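Local coordinates for lipoprotein (Colwellia psychrerythraea, PDB 3O0Y), which is of uncharacterised function but is a putative lipoprotein of the DUF885 family, whose membership of the Peptidase_MA clan suggests a relation to metallopeptidases, at residues Asp453-Glu456 against Arg461-Ala464; Val169-Phe174 against His218-Val223. All blocks are in the same frame, centred on the assembly; numbering follows the deposited sequence.

Contact 1 (Asp453-Glu456 against Arg461-Ala464); sequences DQAE and RRIA
Arg462 lays its side chain across the backbone of Gln454 and Ala455, an example of an arginine that spends its long chain on packing and its guanidinium on a main-chain oxygen and a water. The close part lies along the aliphatic stem, where Arg462 CG comes within 3.4 Å of Gln454 O. Farther out, the flat guanidinium is roofed on one face by the Ala455 backbone: Ala455 CA sits 3.6 Å above the plane and over its centre, while Ala455 CB stands 4.0 Å from Arg462 CZ. A bend in the chain at chi3 (64°) turns the guanidinium so that it can lie against the alanine in this way. Arg462 NH2 is held directly by Leu452 O, at the end of helix 444-452.

The outer side is looser and wet. A water in the guanidinium plane accepts from Arg462 NH1 at 3.0 Å and makes a weak, 3.5 Å bond to Ala455 O. The carboxylate of Asp453 stays at a distance, its OD1 6.2 Å from Arg462 NH2 and taken up by Ser383. Gln454 is the centre of an inverse gamma turn, which redirects the chain after that helix. Replacing Arg462 by an alanine is likely to leave Leu452 O without this donor, and the water without its NH1 partner, and to uncover the backbone of Ala455.

No direct hydrogen bond joins 453-456 to 461-464: the two segments share van der Waals packing and one bridging water, while Leu452 O also holds the guanidinium.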
loop_
_atom_site.group_PDB
_atom_site.type_symbol
_atom_site.label_atom_id
_atom_site.label_comp_id
_atom_site.label_asym_id
_atom_site.label_seq_id
_atom_site.Cartn_x
_atom_site.Cartn_y
_atom_site.Cartn_z
ATOM N N ASP A 453 14.759 9.637 -4.942
ATOM C CA ASP A 453 15.979 10.275 -5.344
ATOM C C ASP A 453 15.989 10.938 -6.780
ATOM O O ASP A 453 16.943 11.681 -7.112
ATOM C CB ASP A 453 17.145 9.310 -5.300
ATOM C CG ASP A 453 17.734 9.091 -3.921
ATOM O OD1 ASP A 453 17.612 9.941 -3.010
ATOM O OD2 ASP A 453 18.339 7.964 -3.765
ATOM N N GLN A 454 14.981 10.673 -7.599
ATOM C CA GLN A 454 14.875 11.267 -8.924
ATOM C C GLN A 454 14.385 12.683 -8.897
ATOM O O GLN A 454 13.266 13.024 -9.315
ATOM C CB GLN A 454 14.084 10.356 -9.879
ATOM C CG GLN A 454 14.557 8.880 -9.855
ATOM C CD GLN A 454 16.066 8.693 -9.981
ATOM O OE1 GLN A 454 16.685 8.053 -9.096
ATOM N NE2 GLN A 454 16.656 9.276 -10.972
ATOM N N ALA A 455 15.215 13.548 -8.355
ATOM C CA ALA A 455 14.752 14.850 -7.982
ATOM C C ALA A 455 14.501 15.750 -9.189
ATOM O O ALA A 455 13.887 16.829 -9.017
ATOM C CB ALA A 455 15.803 15.542 -7.071
ATOM N N GLU A 456 15.018 15.377 -10.345
ATOM C CA GLU A 456 14.674 16.081 -11.598
ATOM C C GLU A 456 13.268 15.821 -12.134
ATOM O O GLU A 456 12.857 16.567 -13.010
ATOM C CB GLU A 456 15.692 15.787 -12.661
ATOM C CG GLU A 456 15.547 14.499 -13.368
ATOM C CD GLU A 456 15.940 13.212 -12.627
ATOM O OE1 GLU A 456 16.313 13.137 -11.402
ATOM O OE2 GLU A 456 15.890 12.207 -13.365
ATOM N N ARG A 461 5.682 12.487 -9.654
ATOM C CA ARG A 461 6.404 11.362 -10.210
ATOM C C ARG A 461 7.384 10.711 -9.266
ATOM O O ARG A 461 7.665 9.511 -9.414
ATOM C CB ARG A 461 7.151 11.692 -11.496
ATOM C CG ARG A 461 6.154 11.730 -12.698
ATOM C CD ARG A 461 6.928 11.503 -13.996
ATOM N NE ARG A 461 7.590 10.191 -14.092
ATOM C CZ ARG A 461 8.376 9.805 -15.075
ATOM N NH1 ARG A 461 8.688 10.599 -16.115
ATOM N NH2 ARG A 461 8.916 8.597 -15.042
ATOM N N ARG A 462 7.859 11.451 -8.281
ATOM C CA ARG A 462 8.756 10.898 -7.305
ATOM C C ARG A 462 8.089 9.980 -6.258
ATOM O O ARG A 462 8.752 9.162 -5.633
ATOM C CB ARG A 462 9.588 11.977 -6.595
ATOM C CG ARG A 462 10.409 12.760 -7.552
ATOM C CD ARG A 462 10.965 13.987 -6.982
ATOM N NE ARG A 462 11.893 13.685 -5.908
ATOM C CZ ARG A 462 12.407 14.604 -5.078
ATOM N NH1 ARG A 462 12.119 15.893 -5.244
ATOM N NH2 ARG A 462 13.284 14.265 -4.154
ATOM N N ILE A 463 6.790 10.112 -6.089
ATOM C CA ILE A 463 5.987 9.316 -5.148
ATOM C C ILE A 463 4.820 8.584 -5.817
ATOM O O ILE A 463 3.854 8.175 -5.142
ATOM C CB ILE A 463 5.404 10.203 -4.052
ATOM C CG1 ILE A 463 4.607 11.368 -4.636
ATOM C CG2 ILE A 463 6.571 10.827 -3.216
ATOM C CD1 ILE A 463 3.537 11.987 -3.613
ATOM N N ALA A 464 4.874 8.441 -7.138
ATOM C CA ALA A 464 3.735 7.963 -7.934
ATOM C C ALA A 464 3.339 6.586 -7.414
ATOM O O ALA A 464 4.193 5.704 -7.376
ATOM C CB ALA A 464 4.197 7.844 -9.445
HETATM O O HOH W 1 10.753 17.177 -7.609
#

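Contact 2 (Val169-Phe174 against His218-Val223); sequences VRLGQF and HPFVNV
Leu171 and Phe220 meet where a methyl group of helix 161-172 sits squarely on the face of a ring of helix 219-228. This CH-pi contact places Leu171 CD2 3.5 Å from the centroid of the Phe220 ring and only 5° off its normal, so the methyl lies nearly equidistant from all six ring carbons. With CG of Leu171 beside the backbone N (chi1 -63°), the branch is carried out from its helix to reach the ring.

The aromatic interaction is of another kind. Phe220 turns its edge toward the face of Phe174, at the start of helix 174-190, in an offset edge-to-face pair with planes at 90° and centroids 5.7 Å apart. The nearest carbons are the two CZ atoms, at 3.8 Å. One ring thus serves two partners, offering a face to the leucine and an edge to the phenylalanine.

No hydrogen bond joins 169-174 to 218-223. His218 caps its own helix, accepting from Phe220 N through ND1 at 3.0 Å, and Tyr167 OH, about one turn back on helix 161-172, bonds to Phe220 O. Helix 236-268 also packs here, through Val250 on Phe220 and Tyr258 on Phe174.

Leu171, Phe174 and Phe220 are all buried, and their side chains cohere by apolar and aromatic contact governed by shape and ring orientation, with the Tyr167 bond as the polar link beside them.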
loop_
_atom_site.group_PDB
_atom_site.type_symbol
_atom_site.label_atom_id
_atom_site.label_comp_id
_atom_site.label_asym_id
_atom_site.label_seq_id
_atom_site.Cartn_x
_atom_site.Cartn_y
_atom_site.Cartn_z
ATOM N N VAL A 169 -4.567 20.954 17.641
ATOM C CA VAL A 169 -5.428 21.643 16.685
ATOM C C VAL A 169 -6.056 20.629 15.695
ATOM O O VAL A 169 -7.235 20.731 15.332
ATOM C CB VAL A 169 -4.652 22.740 15.999
ATOM C CG1 VAL A 169 -5.396 23.250 14.796
ATOM C CG2 VAL A 169 -4.374 23.870 17.054
ATOM N N ARG A 170 -5.247 19.663 15.280
ATOM C CA ARG A 170 -5.780 18.594 14.406
ATOM C C ARG A 170 -6.859 17.775 15.088
ATOM O O ARG A 170 -7.956 17.553 14.516
ATOM C CB ARG A 170 -4.616 17.721 13.895
ATOM C CG ARG A 170 -3.960 18.397 12.694
ATOM C CD ARG A 170 -2.977 17.457 11.976
ATOM N NE ARG A 170 -2.718 17.872 10.588
ATOM C CZ ARG A 170 -1.651 17.508 9.892
ATOM N NH1 ARG A 170 -0.755 16.672 10.400
ATOM N NH2 ARG A 170 -1.532 17.918 8.645
ATOM N N LEU A 171 -6.585 17.350 16.329
ATOM C CA LEU A 171 -7.596 16.590 17.103
ATOM C C LEU A 171 -8.917 17.325 17.267
ATOM O O LEU A 171 -9.990 16.717 17.199
ATOM C CB LEU A 171 -7.039 16.164 18.481
ATOM C CG LEU A 171 -5.835 15.216 18.512
ATOM C CD1 LEU A 171 -5.336 15.116 19.946
ATOM C CD2 LEU A 171 -6.091 13.856 17.944
ATOM N N GLY A 172 -8.835 18.650 17.441
ATOM C CA GLY A 172 -9.987 19.502 17.616
ATOM C C GLY A 172 -10.866 19.622 16.419
ATOM O O GLY A 172 -12.009 20.020 16.550
ATOM N N GLN A 173 -10.383 19.183 15.258
ATOM C CA GLN A 173 -11.201 19.238 14.029
ATOM C C GLN A 173 -11.855 17.908 13.676
ATOM O O GLN A 173 -12.439 17.752 12.581
ATOM C CB GLN A 173 -10.297 19.688 12.899
ATOM C CG GLN A 173 -9.798 21.130 13.122
ATOM C CD GLN A 173 -8.816 21.505 12.111
ATOM O OE1 GLN A 173 -7.594 21.429 12.323
ATOM N NE2 GLN A 173 -9.327 21.882 10.960
ATOM N N PHE A 174 -11.807 16.948 14.601
ATOM C CA PHE A 174 -12.340 15.609 14.289
ATOM C C PHE A 174 -13.860 15.622 14.200
ATOM O O PHE A 174 -14.482 14.730 13.546
ATOM C CB PHE A 174 -11.868 14.584 15.284
ATOM C CG PHE A 174 -10.658 13.837 14.847
ATOM C CD1 PHE A 174 -9.502 14.503 14.555
ATOM C CD2 PHE A 174 -10.666 12.478 14.724
ATOM C CE1 PHE A 174 -8.365 13.838 14.209
ATOM C CE2 PHE A 174 -9.543 11.811 14.382
ATOM C CZ PHE A 174 -8.390 12.517 14.047
ATOM N N HIS A 218 -6.115 6.537 25.723
ATOM C CA HIS A 218 -6.183 6.322 24.291
ATOM C C HIS A 218 -4.773 6.426 23.676
ATOM O O HIS A 218 -3.910 7.229 24.128
ATOM C CB HIS A 218 -7.109 7.339 23.652
ATOM C CG HIS A 218 -7.518 6.971 22.264
ATOM N ND1 HIS A 218 -6.784 7.341 21.144
ATOM C CD2 HIS A 218 -8.577 6.247 21.817
ATOM C CE1 HIS A 218 -7.371 6.824 20.070
ATOM N NE2 HIS A 218 -8.458 6.154 20.447
ATOM N N PRO A 219 -4.536 5.705 22.547
ATOM C CA PRO A 219 -3.216 5.884 21.936
ATOM C C PRO A 219 -2.871 7.300 21.535
ATOM O O PRO A 219 -1.690 7.661 21.533
ATOM C CB PRO A 219 -3.275 4.963 20.724
ATOM C CG PRO A 219 -4.167 3.868 21.158
ATOM C CD PRO A 219 -5.206 4.488 22.014
ATOM N N PHE A 220 -3.850 8.091 21.162
ATOM C CA PHE A 220 -3.549 9.501 20.849
ATOM C C PHE A 220 -2.826 10.173 22.031
ATOM O O PHE A 220 -1.939 11.000 21.838
ATOM C CB PHE A 220 -4.827 10.278 20.544
ATOM C CG PHE A 220 -5.254 10.298 19.065
ATOM C CD1 PHE A 220 -4.391 10.572 18.045
ATOM C CD2 PHE A 220 -6.618 10.125 18.757
ATOM C CE1 PHE A 220 -4.853 10.658 16.715
ATOM C CE2 PHE A 220 -7.066 10.203 17.459
ATOM C CZ PHE A 220 -6.181 10.470 16.442
ATOM N N VAL A 221 -3.324 9.925 23.253
ATOM C CA VAL A 221 -2.674 10.423 24.506
ATOM C C VAL A 221 -1.336 9.740 24.801
ATOM O O VAL A 221 -0.337 10.402 25.083
ATOM C CB VAL A 221 -3.561 10.214 25.705
ATOM C CG1 VAL A 221 -2.863 10.824 26.961
ATOM C CG2 VAL A 221 -4.943 10.819 25.432
ATOM N N ASN A 222 -1.303 8.413 24.783
ATOM C CA ASN A 222 -0.078 7.701 25.129
ATOM C C ASN A 222 1.108 7.972 24.181
ATOM O O ASN A 222 2.262 8.100 24.617
ATOM C CB ASN A 222 -0.388 6.199 25.279
ATOM C CG ASN A 222 -1.237 5.862 26.531
ATOM O OD1 ASN A 222 -1.952 4.849 26.556
ATOM N ND2 ASN A 222 -1.121 6.655 27.548
ATOM N N VAL A 223 0.833 8.060 22.872
ATOM C CA VAL A 223 1.845 8.472 21.937
ATOM C C VAL A 223 2.315 9.868 22.237
ATOM O O VAL A 223 3.493 10.156 22.225
ATOM C CB VAL A 223 1.281 8.409 20.479
ATOM C CG1 VAL A 223 2.287 9.112 19.538
ATOM C CG2 VAL A 223 0.990 6.887 20.139
#

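In the fold
Contact 1 and contact 2 illustrate two ways of joining parts of one largely helical chain: a loop against a short helix, and helix against helix. They follow in series, 169-174 with 218-223 closing before 453-456 with 461-464 begins, and all four segments belong to the DUF885 region. Their centres are 32 Å apart and their nearest atoms about 15 Å, so neither touches the other. Contact 1 is local, with four residues between its segments, and lies at the surface; contact 2 is buried and brings together segments with 43 residues between them. From the centre of each contact to the centre of the chain is about 18 Å and 24 Å, respectively. Neither contact involves a metal or ligand; both are structural packing.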